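Local coordinates for L-isoleucine-4-hydroxylase (Bacillus thuringiensis, PDB 6LNH), which catalyses the iron- and 2-oxoglutarate-dependent hydroxylation of L-isoleucine to (4S)-4-hydroxy-L-isoleucine, and also oxidises several related amino acids, at residues G16-I19 and E20-V23; I125-F128 and D129-F132. All blocks are in the same frame, centred on the assembly; numbering follows the deposited sequence.

In the fold
Both contacts are local: helix 120-134 lies on the seven-stranded antiparallel sheet of this cupin-type dioxygenase, and the start of helix 19-29 packs against F132 of that helix and the loop after it. Contact 1 (16-19 with 20-23) is the lead-in and first turn of helix 19-29, at the surface, its centre about 19 Å from the centre of the chain. Contact 2 (125-128 with 129-132) is the middle of helix 120-134, buried, its centre about 11 Å from that point. Their centres are 13 Å apart, and they meet at F132, V23 CG2 lying 3.7 Å from F132 O and K22 CB 4.1 Å from F132 CE2. Neither reaches the iron site of H170, D172 and H223.

Contact 1 of 2, residues G16-I19 and E20-V23; sequences GFSI and EEKV
S18 and K22 carry the first turn of helix 19-29, in which a close-packed backbone stands beside a looser fringe formed by E20 and E21. The tight part centres on S18 O, which accepts the N-H of K22 at 2.9 Å with an N-H...O angle of 156°. One residue on, V23 N bonds I19 O, also at 2.9 Å. K22 CG and CD both pass 3.2 Å from S18 O, so that the methylene chain passes the oxygen end of the carbonyl. Bends at chi2 (149°) and chi3 (135°) then take the lysine past F17, the two side chains crossing at about a right angle, with K22 CE 4.1 Å from F17 CD2. On the looser side, S18 occupies the N-cap position, yet its hydroxyl makes no capping bond. S18 OG instead donates to E20 OE2 at 3.1 Å, using the carboxylate's anti lone pair, while E21 OE2 comes within 3.4 Å of S18 CB. Both glutamates are exposed. The contact thus starts a helix at the surface of the fold: K22 and V23 touch helix 120-134, K22 also touches I38, buried V23 touches T136, and I19 and E20 rest on K135 in the loop that follows that helix.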
ATOM      1  N   GLY C  16     -12.649  16.560 -20.160  1.00102.95           N
ATOM      2  CA  GLY C  16     -13.319  16.102 -18.928  1.00101.40           C
ATOM      3  C   GLY C  16     -14.802  15.857 -19.135  1.00 98.70           C
ATOM      4  O   GLY C  16     -15.178  15.272 -20.169  1.00 99.49           O
ATOM      5  N   PHE C  17     -15.614  16.255 -18.153  1.00 96.65           N
ATOM      6  CA  PHE C  17     -17.086  16.079 -18.226  1.00 95.11           C
ATOM      7  C   PHE C  17     -17.744  17.436 -17.970  1.00 85.82           C
ATOM      8  O   PHE C  17     -17.134  18.276 -17.284  1.00 82.66           O
ATOM      9  CB  PHE C  17     -17.549  15.017 -17.225  1.00 92.30           C
ATOM     10  CG  PHE C  17     -16.550  13.915 -16.973  1.00107.22           C
ATOM     11  CD1 PHE C  17     -16.657  12.696 -17.622  1.00111.76           C
ATOM     12  CD2 PHE C  17     -15.485  14.107 -16.107  1.00107.65           C
ATOM     13  CE1 PHE C  17     -15.733  11.688 -17.397  1.00111.79           C
ATOM     14  CE2 PHE C  17     -14.562  13.099 -15.881  1.00112.80           C
ATOM     15  CZ  PHE C  17     -14.688  11.892 -16.526  1.00113.75           C
ATOM     16  N   SER C  18     -18.939  17.644 -18.525  1.00 79.90           N
ATOM     17  CA  SER C  18     -19.660  18.928 -18.333  1.00 79.48           C
ATOM     18  C   SER C  18     -20.077  19.062 -16.867  1.00 76.87           C
ATOM     19  O   SER C  18     -20.406  18.034 -16.250  1.00 75.75           O
ATOM     20  CB  SER C  18     -20.846  19.025 -19.248  1.00 83.19           C
ATOM     21  OG  SER C  18     -20.756  20.188 -20.057  1.00 87.76           O
ATOM     22  N   ILE C  19     -20.075  20.288 -16.341  1.00 72.05           N
ATOM     23  CA  ILE C  19     -20.474  20.530 -14.924  1.00 70.29           C
ATOM     24  C   ILE C  19     -21.984  20.302 -14.801  1.00 71.19           C
ATOM     25  O   ILE C  19     -22.421  19.837 -13.739  1.00 68.98           O
ATOM     26  CB  ILE C  19     -20.046  21.937 -14.467  1.00 71.47           C
ATOM     27  CG1 ILE C  19     -18.522  22.068 -14.426  1.00 76.40           C
ATOM     28  CG2 ILE C  19     -20.673  22.288 -13.129  1.00 62.38           C
ATOM     29  CD1 ILE C  19     -17.839  21.729 -15.731  1.00 75.20           C
ATOM     30  N   GLU C  20     -22.741  20.611 -15.857  1.00 74.36           N
ATOM     31  CA  GLU C  20     -24.211  20.394 -15.850  1.00 72.94           C
ATOM     32  C   GLU C  20     -24.478  18.886 -15.912  1.00 71.59           C
ATOM     33  O   GLU C  20     -25.481  18.439 -15.331  1.00 70.90           O
ATOM     34  CB  GLU C  20     -24.870  21.140 -17.011  1.00 80.74           C
ATOM     35  CG  GLU C  20     -23.962  21.295 -18.219  1.00 87.53           C
ATOM     36  CD  GLU C  20     -23.293  22.652 -18.350  1.00 95.07           C
ATOM     37  OE1 GLU C  20     -23.901  23.654 -17.927  1.00 92.32           O
ATOM     38  OE2 GLU C  20     -22.166  22.706 -18.877  1.00 94.76           O
ATOM     39  N   GLU C  21     -23.609  18.141 -16.599  1.00 72.95           N
ATOM     40  CA  GLU C  21     -23.747  16.665 -16.698  1.00 72.40           C
ATOM     41  C   GLU C  21     -23.389  16.060 -15.339  1.00 64.46           C
ATOM     42  O   GLU C  21     -24.107  15.157 -14.883  1.00 63.65           O
ATOM     43  CB  GLU C  21     -22.814  16.112 -17.775  1.00 77.35           C
ATOM     44  CG  GLU C  21     -23.537  15.382 -18.890  1.00 84.94           C
ATOM     45  CD  GLU C  21     -22.718  15.223 -20.159  1.00 93.70           C
ATOM     46  OE1 GLU C  21     -23.067  14.353 -20.982  1.00 98.16           O
ATOM     47  OE2 GLU C  21     -21.731  15.969 -20.321  1.00 92.22           O
ATOM     48  N   LYS C  22     -22.313  16.560 -14.727  1.00 65.20           N
ATOM     49  CA  LYS C  22     -21.856  16.079 -13.397  1.00 62.72           C
ATOM     50  C   LYS C  22     -22.941  16.379 -12.360  1.00 59.63           C
ATOM     51  O   LYS C  22     -23.180  15.526 -11.495  1.00 51.58           O
ATOM     52  CB  LYS C  22     -20.555  16.780 -12.999  1.00 63.84           C
ATOM     53  CG  LYS C  22     -19.306  16.336 -13.747  1.00 67.22           C
ATOM     54  CD  LYS C  22     -18.291  17.448 -13.895  1.00 73.50           C
ATOM     55  CE  LYS C  22     -16.873  17.013 -13.595  1.00 70.48           C
ATOM     56  NZ  LYS C  22     -15.974  18.177 -13.416  1.00 66.64           N
ATOM     57  N   VAL C  23     -23.572  17.553 -12.461  1.00 61.03           N
ATOM     58  CA  VAL C  23     -24.644  17.966 -11.507  1.00 56.63           C
ATOM     59  C   VAL C  23     -25.837  17.015 -11.653  1.00 58.30           C
ATOM     60  O   VAL C  23     -26.459  16.695 -10.627  1.00 54.72           O
ATOM     61  CB  VAL C  23     -25.058  19.434 -11.720  1.00 55.13           C
ATOM     62  CG1 VAL C  23     -26.479  19.693 -11.251  1.00 56.11           C
ATOM     63  CG2 VAL C  23     -24.090  20.391 -11.043  1.00 52.50           C
TER

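Contact 2 of 2, residues I125-F128 and D129-F132; sequences IVRF and DTEF
T130 OG1 reaches back to V126 O in the middle of helix 120-134. V126 O receives two bonds from one residue: T130 N at 2.8 Å, as in any alpha helix, and T130 OG1 at 2.7 Å. The two donors arrive from opposite faces of the carbonyl plane, the hydroxyl 36° out of it. With OG1 beside the backbone N (chi1 -57°), the threonine hydroxyl is aimed toward the preceding turn. D129 N bonds I125 O at 2.8 Å, and the D129 carboxylate lies alongside I125, with D129 OD2 3.7 Å from I125 CG2. D129 OD1 meets the edge of the F128 ring at CD2, 3.3 Å away, with the ring and carboxylate planes 70° apart. Farther along, F128 CZ and F132 CD2 make a looser apolar contact at 4.4 Å. In the next shell, H180 NE2 hydrogen-bonds D129 OD2 and so helps fix the buried carboxylate. V126 CG1 lies 4.1 Å above the R127 guanidinium, over its centre, and R127 forms a cation-pi contact with Y84. The helix lies against the main sheet: V126 and T130 touch strand 145-156, D129 and T130 strand 236-247, and F132 meets F178 of strand 176-184 edge-to-face, while F128 meets F39 edge-to-face and touches I38.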
ATOM      1  N   ILE C 125     -10.934  26.164  -5.414  1.00 40.55           N
ATOM      2  CA  ILE C 125     -11.755  25.038  -4.974  1.00 41.65           C
ATOM      3  C   ILE C 125     -13.108  25.539  -4.489  1.00 42.58           C
ATOM      4  O   ILE C 125     -14.160  24.998  -4.850  1.00 40.23           O
ATOM      5  CB  ILE C 125     -11.027  24.230  -3.884  1.00 41.72           C
ATOM      6  CG1 ILE C 125      -9.778  23.554  -4.454  1.00 44.73           C
ATOM      7  CG2 ILE C 125     -11.958  23.191  -3.277  1.00 38.50           C
ATOM      8  CD1 ILE C 125      -8.816  23.070  -3.389  1.00 40.21           C
ATOM      9  N   VAL C 126     -13.098  26.590  -3.666  1.00 40.54           N
ATOM     10  CA  VAL C 126     -14.341  27.145  -3.137  1.00 43.50           C
ATOM     11  C   VAL C 126     -15.217  27.678  -4.264  1.00 42.12           C
ATOM     12  O   VAL C 126     -16.438  27.479  -4.267  1.00 43.07           O
ATOM     13  CB  VAL C 126     -14.028  28.238  -2.098  1.00 41.38           C
ATOM     14  CG1 VAL C 126     -15.284  29.007  -1.731  1.00 41.92           C
ATOM     15  CG2 VAL C 126     -13.388  27.622  -0.860  1.00 38.89           C
ATOM     16  N   ARG C 127     -14.612  28.356  -5.241  1.00 42.65           N
ATOM     17  CA  ARG C 127     -15.391  28.878  -6.358  1.00 45.69           C
ATOM     18  C   ARG C 127     -15.933  27.755  -7.236  1.00 42.93           C
ATOM     19  O   ARG C 127     -17.055  27.847  -7.748  1.00 44.61           O
ATOM     20  CB  ARG C 127     -14.555  29.864  -7.172  1.00 49.07           C
ATOM     21  CG  ARG C 127     -14.406  31.230  -6.495  1.00 54.82           C
ATOM     22  CD  ARG C 127     -15.696  31.668  -5.792  1.00 69.39           C
ATOM     23  NE  ARG C 127     -15.439  32.307  -4.502  1.00 74.36           N
ATOM     24  CZ  ARG C 127     -16.379  32.586  -3.601  1.00 56.33           C
ATOM     25  NH1 ARG C 127     -17.645  32.285  -3.848  1.00 52.23           N
ATOM     26  NH2 ARG C 127     -16.051  33.166  -2.453  1.00 51.22           N
ATOM     27  N   PHE C 128     -15.148  26.693  -7.442  1.00 43.08           N
ATOM     28  CA  PHE C 128     -15.676  25.536  -8.157  1.00 40.88           C
ATOM     29  C   PHE C 128     -16.846  24.920  -7.400  1.00 41.31           C
ATOM     30  O   PHE C 128     -17.887  24.603  -7.989  1.00 43.26           O
ATOM     31  CB  PHE C 128     -14.589  24.488  -8.390  1.00 41.12           C
ATOM     32  CG  PHE C 128     -15.132  23.196  -8.928  1.00 43.64           C
ATOM     33  CD1 PHE C 128     -15.339  23.036 -10.287  1.00 41.06           C
ATOM     34  CD2 PHE C 128     -15.471  22.153  -8.076  1.00 42.18           C
ATOM     35  CE1 PHE C 128     -15.860  21.861 -10.792  1.00 44.27           C
ATOM     36  CE2 PHE C 128     -15.995  20.974  -8.573  1.00 44.36           C
ATOM     37  CZ  PHE C 128     -16.190  20.828  -9.934  1.00 47.32           C
ATOM     38  N   ASP C 129     -16.683  24.727  -6.087  1.00 40.95           N
ATOM     39  CA  ASP C 129     -17.743  24.115  -5.292  1.00 44.53           C
ATOM     40  C   ASP C 129     -18.999  24.971  -5.320  1.00 44.28           C
ATOM     41  O   ASP C 129     -20.115  24.452  -5.437  1.00 41.14           O
ATOM     42  CB  ASP C 129     -17.276  23.915  -3.849  1.00 41.04           C
ATOM     43  CG  ASP C 129     -16.115  22.949  -3.735  1.00 43.64           C
ATOM     44  OD1 ASP C 129     -15.774  22.302  -4.747  1.00 43.91           O
ATOM     45  OD2 ASP C 129     -15.546  22.837  -2.629  1.00 43.90           O
ATOM     46  N   THR C 130     -18.832  26.291  -5.222  1.00 44.28           N
ATOM     47  CA  THR C 130     -19.976  27.195  -5.246  1.00 44.04           C
ATOM     48  C   THR C 130     -20.703  27.125  -6.581  1.00 48.17           C
ATOM     49  O   THR C 130     -21.939  27.087  -6.623  1.00 49.63           O
ATOM     50  CB  THR C 130     -19.518  28.622  -4.948  1.00 46.43           C
ATOM     51  OG1 THR C 130     -18.836  28.650  -3.688  1.00 44.98           O
ATOM     52  CG2 THR C 130     -20.706  29.554  -4.876  1.00 48.32           C
ATOM     53  N   GLU C 131     -19.953  27.106  -7.684  1.00 44.28           N
ATOM     54  CA  GLU C 131     -20.576  27.057  -9.001  1.00 46.87           C
ATOM     55  C   GLU C 131     -21.297  25.732  -9.220  1.00 49.76           C
ATOM     56  O   GLU C 131     -22.337  25.685  -9.887  1.00 50.03           O
ATOM     57  CB  GLU C 131     -19.512  27.274 -10.079  1.00 52.47           C
ATOM     58  CG  GLU C 131     -19.979  27.043 -11.510  1.00 57.12           C
ATOM     59  CD  GLU C 131     -18.878  27.317 -12.522  1.00 72.58           C
ATOM     60  OE1 GLU C 131     -18.105  28.279 -12.318  1.00 75.88           O
ATOM     61  OE2 GLU C 131     -18.781  26.572 -13.522  1.00 68.48           O
ATOM     62  N   PHE C 132     -20.769  24.647  -8.643  1.00 49.98           N
ATOM     63  CA  PHE C 132     -21.450  23.359  -8.709  1.00 41.03           C
ATOM     64  C   PHE C 132     -22.703  23.361  -7.844  1.00 47.25           C
ATOM     65  O   PHE C 132     -23.761  22.887  -8.274  1.00 47.74           O
ATOM     66  CB  PHE C 132     -20.479  22.248  -8.282  1.00 45.36           C
ATOM     67  CG  PHE C 132     -21.047  20.840  -8.365  1.00 43.47           C
ATOM     68  CD1 PHE C 132     -22.120  20.432  -7.579  1.00 43.13           C
ATOM     69  CD2 PHE C 132     -20.477  19.915  -9.221  1.00 47.82           C
ATOM     70  CE1 PHE C 132     -22.619  19.151  -7.666  1.00 46.69           C
ATOM     71  CE2 PHE C 132     -20.968  18.625  -9.307  1.00 45.95           C
ATOM     72  CZ  PHE C 132     -22.042  18.243  -8.527  1.00 46.35           C
TER